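Local coordinates for protein galactose-binding lectin (Enterobacter cloacae subsp. cloacae, PDB 6YF6) that binds sugars, here a seleno-fucoside held beside a calcium ion, through this C-terminal lectin domain of the PA-IL family, at residues P82-R87 with L121-H126; T67-I72 with W105-G110; D14-W19 with L28-A33. All blocks are in the same frame, centred on the assembly; numbering follows the deposited sequence.

Contact 1. Residues P82-R87 with L121-H126; sequences PKVSLR and LAVVSH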
loop_
_atom_site.group_PDB
_atom_site.type_symbol
_atom_site.label_atom_id
_atom_site.label_comp_id
_atom_site.label_asym_id
_atom_site.label_seq_id
_atom_site.Cartn_x
_atom_site.Cartn_y
_atom_site.Cartn_z
ATOM N N PRO A 82 13.945 5.471 14.568
ATOM C CA PRO A 82 13.937 6.619 13.652
ATOM C C PRO A 82 12.838 7.609 14.016
ATOM O O PRO A 82 11.841 7.264 14.652
ATOM C CB PRO A 82 13.683 5.984 12.276
ATOM C CG PRO A 82 14.004 4.523 12.444
ATOM C CD PRO A 82 13.662 4.204 13.865
ATOM N N LYS A 83 13.037 8.864 13.606
ATOM C CA LYS A 83 12.027 9.914 13.742
ATOM C C LYS A 83 12.021 10.730 12.459
ATOM O O LYS A 83 13.020 11.378 12.136
ATOM C CB LYS A 83 12.306 10.821 14.942
ATOM C CG LYS A 83 12.202 10.141 16.293
ATOM C CD LYS A 83 12.230 11.174 17.417
ATOM C CE LYS A 83 12.214 10.522 18.788
ATOM N NZ LYS A 83 12.823 11.406 19.825
ATOM N N VAL A 84 10.902 10.717 11.737
ATOM C CA VAL A 84 10.850 11.236 10.375
ATOM C C VAL A 84 9.664 12.175 10.227
ATOM O O VAL A 84 8.563 11.881 10.704
ATOM C CB VAL A 84 10.768 10.081 9.353
ATOM C CG1 VAL A 84 10.880 10.611 7.932
ATOM C CG2 VAL A 84 11.863 9.047 9.632
ATOM N N SER A 85 9.889 13.309 9.561
ATOM C CA SER A 85 8.841 14.283 9.275
ATOM C C SER A 85 8.890 14.647 7.795
ATOM O O SER A 85 9.752 14.176 7.045
ATOM C CB SER A 85 8.984 15.538 10.148
ATOM O OG SER A 85 10.182 16.243 9.862
ATOM N N LEU A 86 7.949 15.493 7.377
ATOM C CA LEU A 86 7.857 15.965 6.004
ATOM C C LEU A 86 8.017 17.478 5.955
ATOM O O LEU A 86 7.539 18.194 6.844
ATOM C CB LEU A 86 6.520 15.579 5.374
ATOM C CG LEU A 86 6.141 14.101 5.460
ATOM C CD1 LEU A 86 4.702 13.890 4.998
ATOM C CD2 LEU A 86 7.104 13.268 4.642
ATOM N N ARG A 87 8.660 17.959 4.897
ATOM C CA ARG A 87 8.922 19.380 4.711
ATOM C C ARG A 87 8.591 19.772 3.279
ATOM O O ARG A 87 8.857 19.015 2.342
ATOM C CB ARG A 87 10.385 19.702 5.037
ATOM C CG ARG A 87 10.752 21.175 4.968
ATOM C CD ARG A 87 12.172 21.397 5.477
ATOM N NE ARG A 87 12.310 21.007 6.879
ATOM C CZ ARG A 87 13.455 20.660 7.460
ATOM N NH1 ARG A 87 14.588 20.645 6.770
ATOM N NH2 ARG A 87 13.463 20.320 8.742
ATOM N N LEU A 121 10.207 19.462 -1.954
ATOM C CA LEU A 121 9.819 18.522 -0.915
ATOM C C LEU A 121 11.048 17.840 -0.335
ATOM O O LEU A 121 12.003 17.534 -1.055
ATOM C CB LEU A 121 8.865 17.464 -1.468
ATOM C CG LEU A 121 7.612 18.005 -2.155
ATOM C CD1 LEU A 121 6.758 16.854 -2.669
ATOM C CD2 LEU A 121 6.828 18.900 -1.199
ATOM N N ALA A 122 11.010 17.583 0.968
ATOM C CA ALA A 122 12.089 16.858 1.618
ATOM C C ALA A 122 11.511 16.003 2.733
ATOM O O ALA A 122 10.647 16.456 3.488
ATOM C CB ALA A 122 13.150 17.814 2.175
ATOM N N VAL A 123 11.977 14.758 2.805
ATOM C CA VAL A 123 11.760 13.905 3.967
ATOM C C VAL A 123 12.903 14.165 4.940
ATOM O O VAL A 123 14.070 14.223 4.538
ATOM C CB VAL A 123 11.694 12.425 3.561
ATOM C CG1 VAL A 123 11.458 11.547 4.776
ATOM C CG2 VAL A 123 10.599 12.209 2.525
ATOM N N VAL A 124 12.570 14.331 6.218
ATOM C CA VAL A 124 13.504 14.835 7.218
ATOM C C VAL A 124 13.651 13.806 8.329
ATOM O O VAL A 124 12.651 13.355 8.900
ATOM C CB VAL A 124 13.034 16.186 7.791
ATOM C CG1 VAL A 124 13.992 16.672 8.870
ATOM C CG2 VAL A 124 12.903 17.221 6.680
ATOM N N SER A 125 14.897 13.443 8.632
ATOM C CA SER A 125 15.227 12.611 9.781
ATOM C C SER A 125 15.682 13.482 10.944
ATOM O O SER A 125 16.471 14.414 10.764
ATOM C CB SER A 125 16.335 11.613 9.446
ATOM O OG SER A 125 16.846 11.030 10.633
ATOM N N HIS A 126 15.195 13.161 12.142
ATOM C CA HIS A 126 15.552 13.887 13.354
ATOM C C HIS A 126 16.499 13.095 14.244
ATOM O O HIS A 126 16.781 13.521 15.369
ATOM C CB HIS A 126 14.287 14.265 14.124
ATOM C CG HIS A 126 13.326 15.088 13.326
ATOM N ND1 HIS A 126 13.128 16.433 13.556
ATOM C CD2 HIS A 126 12.520 14.761 12.289
ATOM C CE1 HIS A 126 12.235 16.897 12.700
ATOM N NE2 HIS A 126 11.850 15.903 11.920
HETATM O O HOH W 1 15.289 9.141 11.779
#

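Contact 2. Residues T67-I72 with W105-G110; sequences TWTVKI and WVTLSG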
loop_
_atom_site.group_PDB
_atom_site.type_symbol
_atom_site.label_atom_id
_atom_site.label_comp_id
_atom_site.label_asym_id
_atom_site.label_seq_id
_atom_site.Cartn_x
_atom_site.Cartn_y
_atom_site.Cartn_z
ATOM N N THR A 67 -1.761 16.794 -0.704
ATOM C CA THR A 67 -1.635 15.833 0.386
ATOM C C THR A 67 -0.500 14.874 0.056
ATOM O O THR A 67 -0.568 14.145 -0.940
ATOM C CB THR A 67 -2.947 15.077 0.600
ATOM O OG1 THR A 67 -3.973 16.001 0.989
ATOM C CG2 THR A 67 -2.797 14.009 1.676
ATOM N N TRP A 68 0.537 14.880 0.884
ATOM C CA TRP A 68 1.728 14.068 0.670
ATOM C C TRP A 68 1.720 12.920 1.671
ATOM O O TRP A 68 1.721 13.153 2.885
ATOM C CB TRP A 68 2.981 14.932 0.819
ATOM C CG TRP A 68 4.284 14.211 0.653
ATOM C CD1 TRP A 68 4.476 12.956 0.150
ATOM C CD2 TRP A 68 5.583 14.712 0.989
ATOM N NE1 TRP A 68 5.816 12.643 0.159
ATOM C CE2 TRP A 68 6.517 13.705 0.667
ATOM C CE3 TRP A 68 6.047 15.914 1.533
ATOM C CZ2 TRP A 68 7.885 13.863 0.873
ATOM C CZ3 TRP A 68 7.411 16.069 1.733
ATOM C CH2 TRP A 68 8.312 15.050 1.405
ATOM N N THR A 69 1.697 11.688 1.164
ATOM C CA THR A 69 1.756 10.494 1.998
ATOM C C THR A 69 3.015 9.700 1.674
ATOM O O THR A 69 3.448 9.643 0.518
ATOM C CB THR A 69 0.510 9.613 1.815
ATOM O OG1 THR A 69 0.312 9.315 0.426
ATOM C CG2 THR A 69 -0.726 10.325 2.371
ATOM N N VAL A 70 3.605 9.109 2.713
ATOM C CA VAL A 70 4.836 8.333 2.620
ATOM C C VAL A 70 4.607 7.042 3.390
ATOM O O VAL A 70 4.270 7.080 4.579
ATOM C CB VAL A 70 6.048 9.089 3.192
ATOM C CG1 VAL A 70 7.289 8.185 3.209
ATOM C CG2 VAL A 70 6.313 10.351 2.395
ATOM N N LYS A 71 4.762 5.907 2.716
ATOM C CA LYS A 71 4.628 4.609 3.364
ATOM C C LYS A 71 5.999 4.196 3.878
ATOM O O LYS A 71 6.946 4.060 3.096
ATOM C CB LYS A 71 4.062 3.574 2.398
ATOM C CG LYS A 71 2.620 3.864 1.991
ATOM C CD LYS A 71 1.988 2.682 1.272
ATOM C CE LYS A 71 0.592 3.023 0.762
ATOM N NZ LYS A 71 0.123 2.065 -0.281
ATOM N N ILE A 72 6.104 3.998 5.190
ATOM C CA ILE A 72 7.393 3.906 5.860
ATOM C C ILE A 72 7.303 2.892 6.987
ATOM O O ILE A 72 6.244 2.701 7.591
ATOM C CB ILE A 72 7.821 5.293 6.390
ATOM C CG1 ILE A 72 9.224 5.241 6.982
ATOM C CG2 ILE A 72 6.826 5.811 7.431
ATOM C CD1 ILE A 72 9.838 6.611 7.135
ATOM N N TRP A 105 4.176 -1.241 8.594
ATOM C CA TRP A 105 4.128 -0.162 7.620
ATOM C C TRP A 105 3.036 0.822 8.017
ATOM O O TRP A 105 1.879 0.436 8.207
ATOM C CB TRP A 105 3.909 -0.721 6.216
ATOM C CG TRP A 105 5.150 -1.411 5.699
ATOM C CD1 TRP A 105 5.456 -2.739 5.800
ATOM C CD2 TRP A 105 6.254 -0.798 5.023
ATOM N NE1 TRP A 105 6.679 -2.991 5.225
ATOM C CE2 TRP A 105 7.190 -1.816 4.741
ATOM C CE3 TRP A 105 6.545 0.512 4.632
ATOM C CZ2 TRP A 105 8.390 -1.565 4.080
ATOM C CZ3 TRP A 105 7.741 0.761 3.977
ATOM C CH2 TRP A 105 8.647 -0.274 3.707
ATOM N N VAL A 106 3.419 2.088 8.166
ATOM C CA VAL A 106 2.512 3.154 8.555
ATOM C C VAL A 106 2.619 4.262 7.518
ATOM O O VAL A 106 3.512 4.269 6.671
ATOM C CB VAL A 106 2.816 3.701 9.966
ATOM C CG1 VAL A 106 2.777 2.582 10.994
ATOM C CG2 VAL A 106 4.166 4.405 9.984
ATOM N N THR A 107 1.693 5.211 7.604
ATOM C CA THR A 107 1.635 6.338 6.688
ATOM C C THR A 107 2.044 7.609 7.417
ATOM O O THR A 107 1.481 7.944 8.464
ATOM C CB THR A 107 0.230 6.489 6.098
ATOM O OG1 THR A 107 -0.106 5.298 5.376
ATOM C CG2 THR A 107 0.159 7.687 5.161
ATOM N N LEU A 108 3.036 8.294 6.867
ATOM C CA LEU A 108 3.434 9.623 7.305
ATOM C C LEU A 108 2.814 10.617 6.332
ATOM O O LEU A 108 3.043 10.521 5.121
ATOM C CB LEU A 108 4.955 9.738 7.332
ATOM C CG LEU A 108 5.566 11.122 7.544
ATOM C CD1 LEU A 108 5.277 11.669 8.932
ATOM C CD2 LEU A 108 7.059 11.027 7.296
ATOM N N SER A 109 2.026 11.559 6.861
ATOM C CA SER A 109 1.195 12.433 6.049
ATOM C C SER A 109 1.414 13.896 6.406
ATOM O O SER A 109 1.677 14.245 7.561
ATOM C CB SER A 109 -0.303 12.111 6.226
ATOM O OG SER A 109 -0.551 10.720 6.147
ATOM N N GLY A 110 1.292 14.745 5.393
ATOM C CA GLY A 110 1.232 16.178 5.592
ATOM C C GLY A 110 0.613 16.823 4.375
ATOM O O GLY A 110 0.603 16.250 3.281
#

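Contact 3. Residues D14-W19 with L28-A33; sequences DNWNNW and LYLVDA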
loop_
_atom_site.group_PDB
_atom_site.type_symbol
_atom_site.label_atom_id
_atom_site.label_comp_id
_atom_site.label_asym_id
_atom_site.label_seq_id
_atom_site.Cartn_x
_atom_site.Cartn_y
_atom_site.Cartn_z
ATOM N N ASP A 14 0.163 -11.887 9.780
ATOM C CA ASP A 14 -0.806 -12.922 9.421
ATOM C C ASP A 14 -2.190 -12.623 9.992
ATOM O O ASP A 14 -2.977 -13.535 10.254
ATOM C CB ASP A 14 -0.328 -14.305 9.874
ATOM C CG ASP A 14 0.922 -14.755 9.145
ATOM O OD1 ASP A 14 1.426 -13.991 8.295
ATOM O OD2 ASP A 14 1.398 -15.875 9.424
ATOM N N ASN A 15 -2.503 -11.345 10.194
ATOM C CA ASN A 15 -3.836 -10.948 10.633
ATOM C C ASN A 15 -4.750 -10.880 9.415
ATOM O O ASN A 15 -4.619 -9.977 8.581
ATOM C CB ASN A 15 -3.787 -9.607 11.360
ATOM C CG ASN A 15 -5.030 -9.349 12.183
ATOM O OD1 ASN A 15 -6.105 -9.860 11.876
ATOM N ND2 ASN A 15 -4.889 -8.551 13.235
ATOM N N TRP A 16 -5.668 -11.844 9.300
ATOM C CA TRP A 16 -6.655 -11.818 8.230
ATOM C C TRP A 16 -7.743 -10.778 8.469
ATOM O O TRP A 16 -8.563 -10.552 7.573
ATOM C CB TRP A 16 -7.296 -13.200 8.065
ATOM C CG TRP A 16 -6.378 -14.246 7.495
ATOM C CD1 TRP A 16 -5.229 -14.728 8.058
ATOM C CD2 TRP A 16 -6.536 -14.944 6.252
ATOM N NE1 TRP A 16 -4.665 -15.677 7.243
ATOM C CE2 TRP A 16 -5.447 -15.830 6.130
ATOM C CE3 TRP A 16 -7.493 -14.906 5.232
ATOM C CZ2 TRP A 16 -5.285 -16.669 5.028
ATOM C CZ3 TRP A 16 -7.331 -15.744 4.138
ATOM C CH2 TRP A 16 -6.235 -16.611 4.045
ATOM N N ASN A 17 -7.767 -10.150 9.647
ATOM C CA ASN A 17 -8.745 -9.114 9.988
ATOM C C ASN A 17 -10.161 -9.556 9.622
ATOM O O ASN A 17 -10.935 -8.818 9.006
ATOM C CB ASN A 17 -8.388 -7.783 9.317
ATOM C CG ASN A 17 -9.131 -6.599 9.924
ATOM O OD1 ASN A 17 -9.497 -6.614 11.101
ATOM N ND2 ASN A 17 -9.353 -5.564 9.119
ATOM N N ASN A 18 -10.489 -10.791 9.999
ATOM C CA ASN A 18 -11.815 -11.388 9.881
ATOM C C ASN A 18 -12.223 -11.676 8.442
ATOM O O ASN A 18 -13.374 -12.065 8.202
ATOM C CB ASN A 18 -12.886 -10.516 10.550
ATOM C CG ASN A 18 -12.760 -10.497 12.065
ATOM O OD1 ASN A 18 -12.664 -11.545 12.703
ATOM N ND2 ASN A 18 -12.755 -9.300 12.645
ATOM N N TRP A 19 -11.325 -11.508 7.475
ATOM C CA TRP A 19 -11.587 -12.032 6.141
ATOM C C TRP A 19 -11.434 -13.548 6.156
ATOM O O TRP A 19 -10.520 -14.089 6.786
ATOM C CB TRP A 19 -10.643 -11.416 5.110
ATOM C CG TRP A 19 -10.936 -9.977 4.855
ATOM C CD1 TRP A 19 -10.387 -8.909 5.496
ATOM C CD2 TRP A 19 -11.856 -9.441 3.895
ATOM N NE1 TRP A 19 -10.906 -7.740 4.999
ATOM C CE2 TRP A 19 -11.810 -8.037 4.014
ATOM C CE3 TRP A 19 -12.714 -10.010 2.947
ATOM C CZ2 TRP A 19 -12.584 -7.194 3.224
ATOM C CZ3 TRP A 19 -13.486 -9.167 2.159
ATOM C CH2 TRP A 19 -13.416 -7.776 2.307
ATOM N N LEU A 28 -6.579 -21.628 0.596
ATOM C CA LEU A 28 -5.973 -20.309 0.697
ATOM C C LEU A 28 -4.870 -20.292 1.752
ATOM O O LEU A 28 -4.934 -20.998 2.764
ATOM C CB LEU A 28 -7.024 -19.251 1.042
ATOM C CG LEU A 28 -8.270 -19.193 0.154
ATOM C CD1 LEU A 28 -9.061 -17.917 0.442
ATOM C CD2 LEU A 28 -7.912 -19.282 -1.322
ATOM N N TYR A 29 -3.853 -19.471 1.502
ATOM C CA TYR A 29 -2.748 -19.296 2.434
ATOM C C TYR A 29 -2.082 -17.959 2.151
ATOM O O TYR A 29 -2.276 -17.358 1.090
ATOM C CB TYR A 29 -1.724 -20.432 2.324
ATOM C CG TYR A 29 -1.260 -20.708 0.908
ATOM C CD1 TYR A 29 -0.133 -20.086 0.389
ATOM C CD2 TYR A 29 -1.958 -21.585 0.088
ATOM C CE1 TYR A 29 0.293 -20.340 -0.905
ATOM C CE2 TYR A 29 -1.545 -21.838 -1.205
ATOM C CZ TYR A 29 -0.420 -21.212 -1.697
ATOM O OH TYR A 29 -0.005 -21.466 -2.985
ATOM N N LEU A 30 -1.283 -17.509 3.116
ATOM C CA LEU A 30 -0.536 -16.267 2.988
ATOM C C LEU A 30 0.878 -16.534 2.487
ATOM O O LEU A 30 1.495 -17.550 2.830
ATOM C CB LEU A 30 -0.476 -15.536 4.330
ATOM C CG LEU A 30 -1.824 -15.181 4.963
ATOM C CD1 LEU A 30 -1.617 -14.554 6.338
ATOM C CD2 LEU A 30 -2.623 -14.250 4.063
ATOM N N VAL A 31 1.384 -15.611 1.671
ATOM C CA VAL A 31 2.751 -15.643 1.178
ATOM C C VAL A 31 3.341 -14.243 1.304
ATOM O O VAL A 31 2.632 -13.256 1.503
ATOM C CB VAL A 31 2.850 -16.128 -0.284
ATOM C CG1 VAL A 31 2.284 -17.540 -0.437
ATOM C CG2 VAL A 31 2.144 -15.149 -1.217
ATOM N N ASP A 32 4.667 -14.181 1.181
ATOM C CA ASP A 32 5.393 -12.918 1.095
ATOM C C ASP A 32 5.497 -12.536 -0.376
ATOM O O ASP A 32 6.323 -13.083 -1.112
ATOM C CB ASP A 32 6.785 -13.032 1.705
ATOM C CG ASP A 32 6.765 -13.173 3.211
ATOM O OD1 ASP A 32 5.717 -12.897 3.833
ATOM O OD2 ASP A 32 7.814 -13.559 3.773
ATOM N N ALA A 33 4.655 -11.609 -0.816
ATOM C CA ALA A 33 4.940 -10.901 -2.050
ATOM C C ALA A 33 6.070 -9.908 -1.781
ATOM O O ALA A 33 6.600 -9.819 -0.669
ATOM C CB ALA A 33 3.684 -10.216 -2.575
#

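Contact 1. Residues P82-R87 with L121-H126
S85 and H126 share the one side-chain hydrogen bond across this strand pair: S85 OG lies 2.7 Å from H126 NE2, at the edge of the imidazole and in its plane, and the proton may sit on either. The serine hydroxyl reaches the ring because OG stands between the backbone N and the carbonyl carbon (chi1 65°). Serine suits the place, its short hydroxyl just spanning the gap to NE2 while also touching V124 CB.

Backbone bonds knit the antiparallel strands at the hydrogen-bonded pairs S85 with V124 and R87 with A122. Beyond them H126 N donates to K83 O over 2.8 Å. A water accepts from K83 N and donates to S125 OG, which also bonds to the backbone O of H48.

Packing differs between the faces. On the face of S85 and R87, V124 CG2 sits over the centre of the R87 guanidinium, 3.6 Å above its plane; the flat group offers a face to the methyl while its N-H groups stay directed to carboxylates. The arginine chain bends at chi3 (-62°), NE pairing with D92 and NH1 with E51 in salt bridges. On the other face V84 CG1 meets V123 CG1 at 3.3 Å, tight for two methyls.

The pair forms the middle of its sheet, flanked by strands 91-98 and 50-58, while L86 and V123 reach W68 of strand 65-74 in the facing sheet.

Contact 2. Residues T67-I72 with W105-G110
T69 and T107 meet methyl to methyl on one face of this antiparallel pair, their side chains crossing at a slant. T69 CG2 stands 3.9 Å from T107 CG2 and 3.8 Å from S109 OG, a small bump filling the dip between T107 and S109, alternate residues on the same face. Branched and hydroxyl-bearing residues suit this partly solvent-facing side: the methyls pack together, while T69 OG1 makes a weak hydrogen bond to K141 O.

The opposite face is mainly apolar. I72 CG2, set between the backbone N and the carbonyl carbon, fits between V106 and L108: it is 3.9 Å from V106 CG2 and 4.4 Å from L108 CB. V70 and L108 stand side by side with CB atoms 4.3 Å apart. At the next pair W68 turns its indole away from the opposite strand, and G110 has no side chain; L86 of the other sheet comes up against G110 N instead.

W105 closes the far end. Its six-membered ring comes in with CE3 3.4 Å from I72 C, at an oblique tilt, while CZ3 brings the ring edge to K71 O. The same ring makes a cation-pi contact with K138 and packs on A33 of the second subunit.

Six backbone bonds join W68 with G110, V70 with L108 and I72 with V106. The straightest, V106 N to I72 O, spans 2.9 Å at 177° and holds V106, next to W105, in the pairing. Such alternation, with W68, V70, I72 and L108 turned inward and T69, K71 and T107 to the other face, where K71 meets its counterpart in the second subunit, is characteristic of one sheet of a beta sandwich, the fold of PA-IL-type lectins.

Contact 3. Residues D14-W19 with L28-A33
Directly after W16, whose indole meets L30, N17 N donates to N15 OD1 over 2.8 Å, the donor tilted 30° from the amide plane. This is an Asx turn, and asparagine suits it because its short side chain carries an acceptor to a backbone N two residues on. A type I' turn from W16 to W19 overlaps it, closed by W19 N to W16 O.

The contact itself is apolar. The L30 and W16 side chains run antiparallel as they pass, and L30 CD2 lies 3.6 Å above one face of the indole, offset toward the rim. The other methyl, CD1, comes 3.4 Å from W16 NE1 and 3.6 Å from D14 CA, so the branched leucine end fills the angle between tryptophan and aspartate. L28 CB meets W16 CH2 at the ring edge, 4.1 Å away. A broad flat indole can thus serve two leucines at once.

D14 OD1 also touches L30 CD1, but its charge is answered by R36 of the second subunit, which also pairs with D32. Residues 29-33 bond to an antiparallel strand of that subunit, an arrangement typical of a dimer in which an edge strand carries the sheet across the interface.

How the contacts relate
From the N terminus, contact 3 comes first, closing a short loop of eight residues between 14-19 and 28-33 before either of the others opens. Contact 2 then opens at 67-72 and contact 1 at 82-87; contact 2 closes at 105-110 and contact 1 at 121-126, so their loops cross. The chain thereby passes between the two sheets of the sandwich, each contact binding one of them, and the sheets pack where W68 and L108 meet residues of contact 1. The centres of contacts 1 and 2 lie about 11 Å apart. Contact 3 reaches the outermost strand, 29-40, of the sheet holding contact 2, and all three reach the second subunit, contact 1 through L121 alone.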